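Local coordinates for protein 2-oxo-1,2-dihydroquinoline 8-monooxygenase, oxygenase component (Pseudomonas putida, PDB 1Z01) that probably hydroxylates 2-oxo-1,2-dihydroquinoline at carbon 8, as the oxygenase component of a Rieske-type iron-sulfur monooxygenase, at residues A[186-191]-A[311-316]; A[210-215]-A[367-372]; A[169-174]-A[261-266]; A[191-196]-A[333-338]; A[242-247]-A[390-395]. All coordinates share one frame; numbering follows the deposited sequence.

All five contacts lie in the ring hydroxylase part of the chain, which carries the mononuclear iron. Contact 2 is nearest to the metal: the side chain of N215 lies about 4 Å from the iron. In contact 5 the side chain of L242 lies about 11 Å from the bound iron. Contacts 1, 3 and 4 pack the loop before strand 196-206 against one seven-stranded sheet. Contacts 1 and 4 share V191, and their centres are about 9 Å apart. The centres of contacts 1 and 3 are about 11 Å apart. A salt bridge from R172 NH1 to D193 OD2, 2.8 Å, joins contacts 3 and 4. Contacts 2 and 5 both touch the second subunit.

Contact 1 (A[186-191]-A[311-316]); sequences PSSPSV and HVVQYE
The hydroxyl of Y315 donates a hydrogen bond to the carbonyl oxygen of P189, with OH to O at 2.6 Å. The acceptor lies at the edge of the phenol ring, in its plane. The C=O...OH angle is 140°, and the donor is tilted 22° from the carbonyl plane. This direct bond fixes the far end of the tyrosine.

V313 meets the same carbonyl. Its CG1 sits between the backbone N and the carbonyl carbon (chi1 62°), and from there it comes within 3.3 Å of P189 O. CG1 also packs on the proline ring, 3.8 Å from P189 CG. V313 CG2 lies over one face of the Y315 ring, toward its rim. Further along, V191 CG2 meets the tyrosine ring obliquely, 4.1 Å from CD1.

The other end of the contact is wetter. One water donates to P186 O and accepts from H311 N, each at 2.9 Å. A second water donates to V312 O and lies a doubtfully short 2.5 Å from S188 OG. The P186 ring crosses the H311 side chain at about a right angle. Strand 313-320 belongs to the seven-stranded antiparallel sheet of the Bet v 1-like domain, and the loop lies across it.

No backbone-to-backbone hydrogen bond joins the segments directly. The irregular loop is therefore tied to the strand by one tyrosine hydroxyl, two waters and apolar contact.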
# COMPACT_ATOMS: atom_id res chain seq x y z
N PRO A 186 48.50 -8.36 0.53
CA PRO A 186 48.59 -9.00 -0.79
C PRO A 186 47.43 -8.60 -1.69
O PRO A 186 46.38 -8.17 -1.21
CB PRO A 186 48.62 -10.50 -0.46
CG PRO A 186 47.93 -10.58 0.87
CD PRO A 186 48.46 -9.38 1.60
N SER A 187 47.62 -8.76 -3.00
CA SER A 187 46.60 -8.40 -3.98
C SER A 187 45.27 -9.11 -3.82
O SER A 187 45.20 -10.30 -3.54
CB SER A 187 47.14 -8.64 -5.39
OG SER A 187 48.19 -7.74 -5.69
N SER A 188 44.19 -8.36 -4.01
CA SER A 188 42.84 -8.91 -3.93
C SER A 188 42.48 -9.54 -5.27
O SER A 188 42.74 -8.96 -6.33
CB SER A 188 41.82 -7.81 -3.61
OG SER A 188 41.99 -7.32 -2.29
N PRO A 189 41.88 -10.74 -5.23
CA PRO A 189 41.48 -11.47 -6.44
C PRO A 189 40.21 -10.88 -7.03
O PRO A 189 39.45 -10.17 -6.35
CB PRO A 189 41.26 -12.88 -5.92
CG PRO A 189 40.72 -12.65 -4.55
CD PRO A 189 41.64 -11.55 -4.03
N SER A 190 39.98 -11.17 -8.30
CA SER A 190 38.80 -10.70 -9.01
C SER A 190 37.91 -11.88 -9.32
O SER A 190 38.35 -13.03 -9.33
CB SER A 190 39.23 -10.02 -10.31
OG SER A 190 38.11 -9.65 -11.09
N VAL A 191 36.63 -11.62 -9.55
CA VAL A 191 35.70 -12.69 -9.89
C VAL A 191 36.14 -13.25 -11.24
O VAL A 191 35.80 -14.37 -11.61
CB VAL A 191 34.26 -12.15 -9.98
CG1 VAL A 191 33.29 -13.30 -10.30
CG2 VAL A 191 33.88 -11.46 -8.66
N HIS A 311 44.15 -12.19 1.32
CA HIS A 311 43.83 -13.03 0.18
C HIS A 311 42.33 -13.13 -0.09
O HIS A 311 41.91 -13.67 -1.11
CB HIS A 311 44.43 -14.43 0.37
CG HIS A 311 45.92 -14.43 0.49
ND1 HIS A 311 46.60 -15.10 1.49
CD2 HIS A 311 46.87 -13.80 -0.25
CE1 HIS A 311 47.90 -14.89 1.36
NE2 HIS A 311 48.09 -14.11 0.31
N VAL A 312 41.53 -12.58 0.82
CA VAL A 312 40.08 -12.59 0.67
C VAL A 312 39.60 -11.15 0.41
O VAL A 312 40.11 -10.20 1.01
CB VAL A 312 39.37 -13.11 1.94
CG1 VAL A 312 37.87 -13.23 1.67
CG2 VAL A 312 39.94 -14.46 2.35
N VAL A 313 38.63 -11.00 -0.49
CA VAL A 313 38.11 -9.68 -0.82
C VAL A 313 36.58 -9.71 -0.82
O VAL A 313 35.96 -10.72 -1.16
CB VAL A 313 38.61 -9.21 -2.22
CG1 VAL A 313 38.13 -10.17 -3.30
CG2 VAL A 313 38.12 -7.81 -2.51
N GLN A 314 35.96 -8.59 -0.42
CA GLN A 314 34.51 -8.49 -0.39
C GLN A 314 33.99 -7.55 -1.46
O GLN A 314 34.49 -6.43 -1.62
CB GLN A 314 34.02 -8.01 0.98
CG GLN A 314 32.49 -8.00 1.13
CD GLN A 314 32.04 -7.75 2.57
OE1 GLN A 314 32.59 -8.34 3.51
NE2 GLN A 314 31.04 -6.89 2.75
N TYR A 315 32.98 -7.99 -2.20
CA TYR A 315 32.39 -7.18 -3.25
C TYR A 315 30.90 -7.03 -2.96
O TYR A 315 30.26 -7.97 -2.52
CB TYR A 315 32.55 -7.84 -4.63
CG TYR A 315 33.97 -7.91 -5.15
CD1 TYR A 315 34.61 -9.13 -5.32
CD2 TYR A 315 34.66 -6.75 -5.50
CE1 TYR A 315 35.91 -9.20 -5.80
CE2 TYR A 315 35.96 -6.81 -5.99
CZ TYR A 315 36.58 -8.03 -6.14
OH TYR A 315 37.87 -8.07 -6.60
N GLU A 316 30.37 -5.84 -3.22
CA GLU A 316 28.96 -5.59 -3.01
C GLU A 316 28.37 -4.85 -4.21
O GLU A 316 29.04 -4.03 -4.84
CB GLU A 316 28.72 -4.76 -1.75
CG GLU A 316 29.35 -5.35 -0.50
CD GLU A 316 28.89 -4.68 0.77
OE1 GLU A 316 28.44 -3.52 0.72
OE2 GLU A 316 28.98 -5.32 1.83
O HOH W 1 44.70 -9.45 0.71
O HOH W 2 42.36 -9.24 -0.74

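Contact 2 (A[210-215]-A[367-372]); sequences RIACEN and YAREAM
M372 sends CG away from its backbone N (chi1 169°) and bends at chi3 (54°), which turns CE onto I211 CG2. M372 CE lies only 3.3 Å from I211 CG2, tighter than usual, so the exact spacing is doubtful. The same CE lies 3.6 Å from I211 O, a buried oxygen with no partner in the model.

R369 leaves the same helix and runs extended from CG to NE past A212. Its CD touches A212 CB at 3.8 Å, and NE lies 3.6 Å from A212 O without a hydrogen bond. N215 crosses the arginine at about a right angle. Its CB is 4.0 Å from R369 CG, and the amide and guanidinium planes are 76° apart. The guanidinium continues to Y328, where it makes a cation-pi contact. A methionine in place of R369 would probably leave Y328 without its cation and E316 without a weak, long ion pair.

The second subunit closes in as well: E214 forms a salt bridge with R87 of that subunit, a residue of its [2Fe-2S] site. Helix 339-377 carries the iron ligand D365, and the N215 side chain lies about 3 Å from that aspartate and 4 Å from H221. H221, H225 and D365 make the two-histidine, one-carboxylate iron site characteristic of Rieske oxygenases, and this helix contact lies beside it.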
# COMPACT_ATOMS: atom_id res chain seq x y z
N ARG A 210 20.80 4.00 -4.73
CA ARG A 210 21.85 5.01 -4.50
C ARG A 210 22.16 5.19 -3.02
O ARG A 210 23.32 5.27 -2.63
CB ARG A 210 21.44 6.36 -5.08
CG ARG A 210 21.32 6.37 -6.60
CD ARG A 210 20.59 7.61 -7.10
NE ARG A 210 19.27 7.74 -6.51
CZ ARG A 210 18.42 8.72 -6.80
NH1 ARG A 210 17.23 8.77 -6.22
NH2 ARG A 210 18.75 9.65 -7.68
N ILE A 211 21.13 5.25 -2.20
CA ILE A 211 21.32 5.43 -0.78
C ILE A 211 21.96 4.20 -0.14
O ILE A 211 22.71 4.31 0.83
CB ILE A 211 19.98 5.76 -0.11
CG1 ILE A 211 19.50 7.13 -0.63
CG2 ILE A 211 20.11 5.75 1.39
CD1 ILE A 211 20.48 8.28 -0.38
N ALA A 212 21.68 3.02 -0.69
CA ALA A 212 22.28 1.80 -0.15
C ALA A 212 23.75 1.72 -0.56
O ALA A 212 24.60 1.30 0.21
CB ALA A 212 21.53 0.58 -0.66
N CYS A 213 24.03 2.12 -1.80
CA CYS A 213 25.38 2.11 -2.36
C CYS A 213 26.42 3.03 -1.68
O CYS A 213 27.59 2.66 -1.54
CB CYS A 213 25.29 2.47 -3.84
SG CYS A 213 26.87 2.59 -4.70
N GLU A 214 25.99 4.22 -1.27
CA GLU A 214 26.89 5.20 -0.67
C GLU A 214 27.45 4.88 0.72
O GLU A 214 28.47 5.44 1.13
CB GLU A 214 26.23 6.58 -0.66
CG GLU A 214 25.95 7.08 -2.05
CD GLU A 214 25.36 8.47 -2.09
OE1 GLU A 214 25.01 8.92 -3.20
OE2 GLU A 214 25.24 9.11 -1.03
N ASN A 215 26.77 4.00 1.44
CA ASN A 215 27.20 3.62 2.77
C ASN A 215 28.51 2.82 2.79
O ASN A 215 29.39 3.07 3.62
CB ASN A 215 26.07 2.82 3.45
CG ASN A 215 26.54 2.05 4.67
OD1 ASN A 215 27.07 0.93 4.56
ND2 ASN A 215 26.36 2.63 5.84
N TYR A 367 20.48 -2.08 7.96
CA TYR A 367 19.48 -1.24 8.60
C TYR A 367 19.84 0.25 8.57
O TYR A 367 18.96 1.10 8.54
CB TYR A 367 19.24 -1.72 10.03
CG TYR A 367 18.79 -3.16 10.08
CD1 TYR A 367 19.67 -4.17 10.46
CD2 TYR A 367 17.50 -3.51 9.69
CE1 TYR A 367 19.27 -5.51 10.45
CE2 TYR A 367 17.09 -4.85 9.67
CZ TYR A 367 17.98 -5.84 10.06
OH TYR A 367 17.57 -7.16 10.04
N ALA A 368 21.13 0.55 8.57
CA ALA A 368 21.56 1.95 8.52
C ALA A 368 21.11 2.56 7.19
O ALA A 368 20.64 3.69 7.15
CB ALA A 368 23.08 2.04 8.65
N ARG A 369 21.26 1.79 6.11
CA ARG A 369 20.86 2.23 4.77
C ARG A 369 19.37 2.50 4.71
O ARG A 369 18.94 3.50 4.13
CB ARG A 369 21.16 1.15 3.73
CG ARG A 369 22.61 0.78 3.58
CD ARG A 369 22.72 -0.47 2.74
NE ARG A 369 24.05 -1.06 2.83
CZ ARG A 369 24.30 -2.35 2.67
NH1 ARG A 369 25.55 -2.79 2.77
NH2 ARG A 369 23.31 -3.20 2.43
N GLU A 370 18.58 1.59 5.27
CA GLU A 370 17.14 1.72 5.28
C GLU A 370 16.67 2.97 6.01
O GLU A 370 15.81 3.69 5.52
CB GLU A 370 16.51 0.51 5.97
CG GLU A 370 16.05 -0.57 5.03
CD GLU A 370 15.26 -1.65 5.75
OE1 GLU A 370 14.73 -1.36 6.84
OE2 GLU A 370 15.16 -2.77 5.21
N ALA A 371 17.25 3.20 7.18
CA ALA A 371 16.90 4.36 8.01
C ALA A 371 17.09 5.71 7.34
O ALA A 371 16.51 6.71 7.76
CB ALA A 371 17.70 4.31 9.31
N MET A 372 17.89 5.75 6.29
CA MET A 372 18.16 7.00 5.58
C MET A 372 17.26 7.21 4.36
O MET A 372 17.14 8.32 3.86
CB MET A 372 19.65 7.00 5.20
CG MET A 372 20.12 8.05 4.24
SD MET A 372 21.95 8.05 4.19
CE MET A 372 22.31 6.34 3.82

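Contact 3 (A[169-174]-A[261-266]); sequences LPFRFP and GMMQWL
The extended loop 169-174 faces strand 261-264 with F171 and F173, and no hydrogen bond joins the two backbones. The F171 ring approaches edge-on along the strand. Its CZ is 4.0 Å from G261 C, and its CE1 is 3.9 Å from M262 O, which lies in the ring plane. G261 lies at the ring edge, and the absence of a side chain there leaves the backbone open to F171.

M263 is the partner on the strand. Bends at chi2 and chi3 curl its chain and bring CE within touch of both F171 and F173. CE is 4.0 Å from F171 CD1, which it meets obliquely. It is also 4.0 Å from F173 CZ, at the edge of that ring. F173 and M263 reach toward each other from loop and strand.

The strand belongs to the seven-stranded antiparallel sheet of a Bet v 1-like domain. Its residues alternate: M263 points to the loop, and M262 points away from it. Replacing F171 by a serine would probably open a gap along the G261-M262 backbone and take one aromatic ring away from M263 CE.

Two more rings pack behind. F180 meets F171 with the planes at about 50°, and H182 meets F173 with the planes at about 85°. V253 and V297, on the two neighbouring strands, also touch F171.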
# COMPACT_ATOMS: atom_id res chain seq x y z
N LEU A 169 33.45 -3.79 -13.62
CA LEU A 169 33.86 -4.52 -12.42
C LEU A 169 35.01 -3.75 -11.76
O LEU A 169 35.72 -3.01 -12.44
CB LEU A 169 34.30 -5.94 -12.77
CG LEU A 169 33.16 -6.91 -13.12
CD1 LEU A 169 33.75 -8.22 -13.57
CD2 LEU A 169 32.26 -7.12 -11.91
N PRO A 170 35.20 -3.91 -10.45
CA PRO A 170 36.26 -3.22 -9.71
C PRO A 170 37.66 -3.38 -10.32
O PRO A 170 37.92 -4.33 -11.05
CB PRO A 170 36.16 -3.84 -8.31
CG PRO A 170 34.70 -4.13 -8.18
CD PRO A 170 34.39 -4.74 -9.53
N PHE A 171 38.54 -2.44 -10.00
CA PHE A 171 39.91 -2.48 -10.50
C PHE A 171 40.56 -3.82 -10.13
O PHE A 171 40.34 -4.34 -9.03
CB PHE A 171 40.72 -1.33 -9.90
CG PHE A 171 40.09 0.02 -10.09
CD1 PHE A 171 39.46 0.67 -9.02
CD2 PHE A 171 40.10 0.64 -11.33
CE1 PHE A 171 38.87 1.92 -9.18
CE2 PHE A 171 39.51 1.90 -11.50
CZ PHE A 171 38.89 2.53 -10.43
N ARG A 172 41.37 -4.35 -11.03
CA ARG A 172 42.03 -5.62 -10.80
C ARG A 172 43.47 -5.53 -10.33
O ARG A 172 44.20 -4.60 -10.68
CB ARG A 172 41.97 -6.46 -12.08
CG ARG A 172 40.56 -6.69 -12.58
CD ARG A 172 40.54 -7.54 -13.83
NE ARG A 172 40.95 -8.91 -13.55
CZ ARG A 172 40.98 -9.86 -14.47
NH1 ARG A 172 41.36 -11.09 -14.14
NH2 ARG A 172 40.64 -9.58 -15.72
N PHE A 173 43.86 -6.51 -9.52
CA PHE A 173 45.22 -6.62 -8.99
C PHE A 173 45.67 -8.04 -9.30
O PHE A 173 44.85 -8.97 -9.33
CB PHE A 173 45.24 -6.39 -7.48
CG PHE A 173 44.84 -5.01 -7.07
CD1 PHE A 173 43.50 -4.71 -6.81
CD2 PHE A 173 45.78 -4.00 -6.97
CE1 PHE A 173 43.12 -3.43 -6.44
CE2 PHE A 173 45.41 -2.71 -6.61
CZ PHE A 173 44.07 -2.42 -6.34
N PRO A 174 46.99 -8.25 -9.49
CA PRO A 174 48.07 -7.27 -9.43
C PRO A 174 48.16 -6.31 -10.61
O PRO A 174 49.01 -5.42 -10.62
CB PRO A 174 49.31 -8.15 -9.30
CG PRO A 174 48.95 -9.33 -10.16
CD PRO A 174 47.51 -9.61 -9.76
N GLY A 261 35.72 4.80 -11.96
CA GLY A 261 35.42 4.88 -10.54
C GLY A 261 36.46 5.65 -9.76
O GLY A 261 37.14 6.53 -10.29
N MET A 262 36.59 5.31 -8.48
CA MET A 262 37.53 5.99 -7.60
C MET A 262 38.16 5.04 -6.58
O MET A 262 37.54 4.06 -6.17
CB MET A 262 36.81 7.12 -6.86
CG MET A 262 35.59 6.66 -6.09
SD MET A 262 34.77 7.99 -5.18
CE MET A 262 34.86 7.42 -3.54
N MET A 263 39.38 5.36 -6.18
CA MET A 263 40.13 4.58 -5.21
C MET A 263 40.47 5.46 -4.00
O MET A 263 41.07 6.53 -4.15
CB MET A 263 41.42 4.04 -5.84
CG MET A 263 42.34 3.30 -4.89
SD MET A 263 41.64 1.79 -4.21
CE MET A 263 41.66 0.74 -5.64
N GLN A 264 40.08 5.01 -2.82
CA GLN A 264 40.36 5.78 -1.61
C GLN A 264 41.68 5.30 -1.04
O GLN A 264 41.88 4.10 -0.82
CB GLN A 264 39.22 5.59 -0.61
CG GLN A 264 37.88 5.93 -1.23
CD GLN A 264 36.79 6.19 -0.23
OE1 GLN A 264 36.41 5.31 0.54
NE2 GLN A 264 36.27 7.41 -0.25
N TRP A 265 42.59 6.24 -0.81
CA TRP A 265 43.91 5.91 -0.29
C TRP A 265 43.89 5.64 1.20
O TRP A 265 44.54 6.35 1.97
CB TRP A 265 44.90 7.04 -0.59
CG TRP A 265 45.11 7.29 -2.05
CD1 TRP A 265 44.72 8.39 -2.74
CD2 TRP A 265 45.76 6.43 -2.98
NE1 TRP A 265 45.10 8.27 -4.06
CE2 TRP A 265 45.74 7.08 -4.23
CE3 TRP A 265 46.37 5.16 -2.89
CZ2 TRP A 265 46.30 6.52 -5.39
CZ3 TRP A 265 46.93 4.60 -4.04
CH2 TRP A 265 46.89 5.28 -5.27
N LEU A 266 43.17 4.61 1.62
CA LEU A 266 43.12 4.29 3.04
C LEU A 266 44.47 3.76 3.51
O LEU A 266 45.23 3.17 2.73
CB LEU A 266 42.02 3.25 3.32
CG LEU A 266 40.61 3.64 2.86
CD1 LEU A 266 39.61 2.68 3.47
CD2 LEU A 266 40.29 5.07 3.27

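Contact 4 (A[191-196]-A[333-338]); sequences VLDDNA and VRVCPT
A196 and V335 form an antiparallel, non-hydrogen-bonded pair, with their CA atoms 4.0 Å apart. Next to it, C336 N donates to N195 O at 2.7 Å. N195 O also takes a CA-H...O contact from V335 CA at 3.4 Å.

The close-packed, buried part lies at V333. Its two methyls divide the work: CG1 rests on A196 CB at 4.0 Å, and CG2 on V191 CG2 at 4.1 Å. With CG1 anti to the backbone N (chi1 -175°), CG1 faces A196 and CG2, beside the N, faces V191.

The other side is open to solvent. N195 is exposed and lays its side chain along the backbone of C336 and P337, with CB 3.6 Å from C336 O. D194 is exposed too, and only its carbonyl oxygen meets V335 CG1. D193 OD2 is held by R172.

A type II turn from D193 to A196, closed by A196 N to D193 O, leads the loop into strand 196-206. That strand is the first of the seven-stranded sheet and lies beside its last, 325-335, as in Bet v 1-like folds.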
# COMPACT_ATOMS: atom_id res chain seq x y z
N VAL A 191 36.63 -11.62 -9.55
CA VAL A 191 35.70 -12.69 -9.89
C VAL A 191 36.14 -13.25 -11.24
O VAL A 191 35.80 -14.37 -11.61
CB VAL A 191 34.26 -12.15 -9.98
CG1 VAL A 191 33.29 -13.30 -10.30
CG2 VAL A 191 33.88 -11.46 -8.66
N LEU A 192 36.92 -12.45 -11.97
CA LEU A 192 37.40 -12.84 -13.29
C LEU A 192 38.63 -13.74 -13.28
O LEU A 192 38.96 -14.37 -14.28
CB LEU A 192 37.69 -11.59 -14.12
CG LEU A 192 36.48 -10.77 -14.58
CD1 LEU A 192 36.95 -9.52 -15.30
CD2 LEU A 192 35.62 -11.62 -15.52
N ASP A 193 39.31 -13.81 -12.14
CA ASP A 193 40.52 -14.63 -12.00
C ASP A 193 40.26 -16.13 -12.07
O ASP A 193 39.23 -16.61 -11.59
CB ASP A 193 41.21 -14.31 -10.67
CG ASP A 193 41.82 -12.93 -10.64
OD1 ASP A 193 42.10 -12.44 -9.53
OD2 ASP A 193 42.04 -12.34 -11.73
N ASP A 194 41.20 -16.87 -12.64
CA ASP A 194 41.07 -18.33 -12.73
C ASP A 194 41.10 -18.88 -11.32
O ASP A 194 41.86 -18.40 -10.48
CB ASP A 194 42.23 -18.94 -13.51
CG ASP A 194 42.18 -18.63 -14.99
OD1 ASP A 194 43.11 -19.06 -15.71
OD2 ASP A 194 41.22 -17.96 -15.43
N ASN A 195 40.28 -19.89 -11.08
CA ASN A 195 40.22 -20.53 -9.77
C ASN A 195 39.68 -19.63 -8.67
O ASN A 195 39.77 -19.97 -7.50
CB ASN A 195 41.61 -21.04 -9.36
CG ASN A 195 42.09 -22.16 -10.25
OD1 ASN A 195 43.29 -22.30 -10.49
ND2 ASN A 195 41.16 -22.98 -10.73
N ALA A 196 39.12 -18.49 -9.05
CA ALA A 196 38.56 -17.60 -8.05
C ALA A 196 37.23 -18.23 -7.61
O ALA A 196 36.41 -18.60 -8.46
CB ALA A 196 38.32 -16.22 -8.63
N VAL A 333 35.54 -13.28 -2.17
CA VAL A 333 36.25 -14.03 -3.20
C VAL A 333 37.66 -14.38 -2.77
O VAL A 333 38.31 -13.62 -2.06
CB VAL A 333 36.32 -13.22 -4.52
CG1 VAL A 333 36.94 -14.06 -5.61
CG2 VAL A 333 34.93 -12.75 -4.94
N ARG A 334 38.11 -15.56 -3.19
CA ARG A 334 39.45 -16.04 -2.88
C ARG A 334 39.85 -17.02 -3.96
O ARG A 334 39.03 -17.83 -4.41
CB ARG A 334 39.49 -16.76 -1.53
CG ARG A 334 40.85 -17.35 -1.23
CD ARG A 334 41.00 -17.80 0.21
NE ARG A 334 42.40 -18.10 0.50
CZ ARG A 334 43.00 -17.83 1.66
NH1 ARG A 334 44.28 -18.13 1.83
NH2 ARG A 334 42.32 -17.25 2.64
N VAL A 335 41.10 -16.95 -4.41
CA VAL A 335 41.55 -17.87 -5.44
C VAL A 335 41.90 -19.19 -4.78
O VAL A 335 42.72 -19.23 -3.86
CB VAL A 335 42.78 -17.34 -6.18
CG1 VAL A 335 43.31 -18.39 -7.12
CG2 VAL A 335 42.42 -16.09 -6.96
N CYS A 336 41.26 -20.25 -5.23
CA CYS A 336 41.48 -21.58 -4.68
C CYS A 336 41.89 -22.54 -5.79
O CYS A 336 41.05 -23.13 -6.47
CB CYS A 336 40.22 -22.06 -3.98
SG CYS A 336 39.67 -20.93 -2.69
N PRO A 337 43.21 -22.72 -5.98
CA PRO A 337 43.78 -23.60 -7.00
C PRO A 337 43.45 -25.07 -6.84
O PRO A 337 43.17 -25.76 -7.82
CB PRO A 337 45.29 -23.36 -6.87
CG PRO A 337 45.40 -22.08 -6.09
CD PRO A 337 44.26 -22.13 -5.14
N THR A 338 43.48 -25.56 -5.60
CA THR A 338 43.20 -26.97 -5.34
C THR A 338 41.90 -27.26 -4.61
O THR A 338 41.34 -26.41 -3.91
CB THR A 338 44.31 -27.61 -4.52
OG1 THR A 338 44.23 -27.15 -3.16
CG2 THR A 338 45.67 -27.25 -5.09

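Contact 5 (A[242-247]-A[390-395]); sequences LLPTSD and TDISPI
T390 CG2 makes the nearest approach here, 3.6 Å from L242 O. It is a methyl against a carbonyl oxygen, and no hydrogen bond crosses between the segments. The torsion explains the choice of group. CG2 is anti to the carbonyl carbon of T390, and OG1 lies between that carbon and the backbone N (chi1 49°). The methyl, not the hydroxyl, therefore meets strand 241-244.

The apolar contacts are looser. T390 CG2 is 4.4 Å from L243 CD2 and also 4.4 Å from P244 CD. L243 starts away from the helix, yet the tip of its chain comes back to the threonine methyl. L243 also packs on N125 of the second subunit. Two residues on from T390, I392 CG2 meets P244 CG at 4.3 Å. P244 thus packs on both T390 and I392, while W271 touches it from the neighbouring strand.

The fold gives these residues their places. Strand 241-244 is an outermost strand of a small three-stranded antiparallel sheet and pairs with strand 271-277. Facing it, a short 3-10 segment leads into helix 392-404. Both elements belong to the ring hydroxylase region, and the side chain of T390 is about 9 Å from that of the iron ligand H221.

Backbone and polar bonds lie within each side or lead outward. I395 N bonds D391 O at 3.0 Å in the first turn of the helix. D391 is at the N-cap position, but its side chain makes no capping bond. Instead D391 OD1 bonds V388 N and H86 NE2 of the second subunit, a ligand of the [2Fe-2S] cluster there.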
# COMPACT_ATOMS: atom_id res chain seq x y z
N LEU A 242 37.56 7.98 10.07
CA LEU A 242 38.74 8.42 9.34
C LEU A 242 38.42 9.78 8.72
O LEU A 242 37.27 10.03 8.34
CB LEU A 242 39.09 7.43 8.23
CG LEU A 242 39.21 5.95 8.59
CD1 LEU A 242 39.52 5.15 7.34
CD2 LEU A 242 40.30 5.76 9.62
N LEU A 243 39.42 10.65 8.64
CA LEU A 243 39.23 11.98 8.06
C LEU A 243 40.19 12.20 6.91
O LEU A 243 41.33 11.76 6.96
CB LEU A 243 39.52 13.07 9.08
CG LEU A 243 38.76 13.23 10.38
CD1 LEU A 243 39.75 13.71 11.43
CD2 LEU A 243 37.63 14.23 10.21
N PRO A 244 39.74 12.89 5.85
CA PRO A 244 40.65 13.14 4.73
C PRO A 244 41.61 14.25 5.16
O PRO A 244 41.22 15.16 5.88
CB PRO A 244 39.70 13.58 3.62
CG PRO A 244 38.59 14.27 4.38
CD PRO A 244 38.37 13.34 5.55
N THR A 245 42.88 14.17 4.75
CA THR A 245 43.85 15.19 5.14
C THR A 245 44.31 16.02 3.95
O THR A 245 44.80 17.14 4.11
CB THR A 245 45.09 14.56 5.80
OG1 THR A 245 45.77 13.72 4.86
CG2 THR A 245 44.69 13.73 7.01
N SER A 246 44.14 15.48 2.75
CA SER A 246 44.55 16.19 1.55
C SER A 246 43.43 16.18 0.52
O SER A 246 42.46 15.44 0.66
CB SER A 246 45.80 15.55 0.94
OG SER A 246 45.54 14.24 0.50
N ASP A 247 43.58 17.01 -0.51
CA ASP A 247 42.59 17.11 -1.56
C ASP A 247 42.60 15.91 -2.48
O ASP A 247 41.61 15.62 -3.15
CB ASP A 247 42.83 18.37 -2.38
CG ASP A 247 41.70 19.38 -2.24
OD1 ASP A 247 41.83 20.47 -2.83
OD2 ASP A 247 40.70 19.07 -1.57
N THR A 390 33.97 14.48 5.55
CA THR A 390 34.05 13.05 5.28
C THR A 390 33.19 12.66 4.08
O THR A 390 33.35 11.58 3.52
CB THR A 390 33.59 12.25 6.50
OG1 THR A 390 32.33 12.76 6.96
CG2 THR A 390 34.61 12.36 7.61
N ASP A 391 32.29 13.54 3.68
CA ASP A 391 31.40 13.26 2.57
C ASP A 391 32.05 13.49 1.21
O ASP A 391 31.39 13.44 0.18
CB ASP A 391 30.13 14.07 2.72
CG ASP A 391 29.26 13.54 3.83
OD1 ASP A 391 28.74 14.32 4.64
OD2 ASP A 391 29.11 12.30 3.89
N ILE A 392 33.36 13.72 1.23
CA ILE A 392 34.10 13.91 -0.01
C ILE A 392 33.94 12.60 -0.79
O ILE A 392 33.95 12.59 -2.02
CB ILE A 392 35.60 14.18 0.26
CG1 ILE A 392 36.36 14.39 -1.05
CG2 ILE A 392 36.22 13.01 1.03
CD1 ILE A 392 35.87 15.55 -1.87
N SER A 393 33.78 11.51 -0.05
CA SER A 393 33.61 10.19 -0.65
C SER A 393 32.32 10.09 -1.49
O SER A 393 32.39 9.90 -2.70
CB SER A 393 33.66 9.11 0.43
OG SER A 393 34.93 9.11 1.08
N PRO A 394 31.13 10.22 -0.86
CA PRO A 394 29.93 10.13 -1.71
C PRO A 394 29.89 11.20 -2.81
O PRO A 394 29.50 10.93 -3.94
CB PRO A 394 28.78 10.26 -0.70
CG PRO A 394 29.39 11.06 0.43
CD PRO A 394 30.76 10.41 0.55
N ILE A 395 30.32 12.42 -2.48
CA ILE A 395 30.31 13.51 -3.46
C ILE A 395 31.16 13.20 -4.69
O ILE A 395 30.74 13.42 -5.83
CB ILE A 395 30.81 14.83 -2.83
CG1 ILE A 395 29.77 15.35 -1.84
CG2 ILE A 395 31.06 15.87 -3.91
CD1 ILE A 395 30.20 16.59 -1.10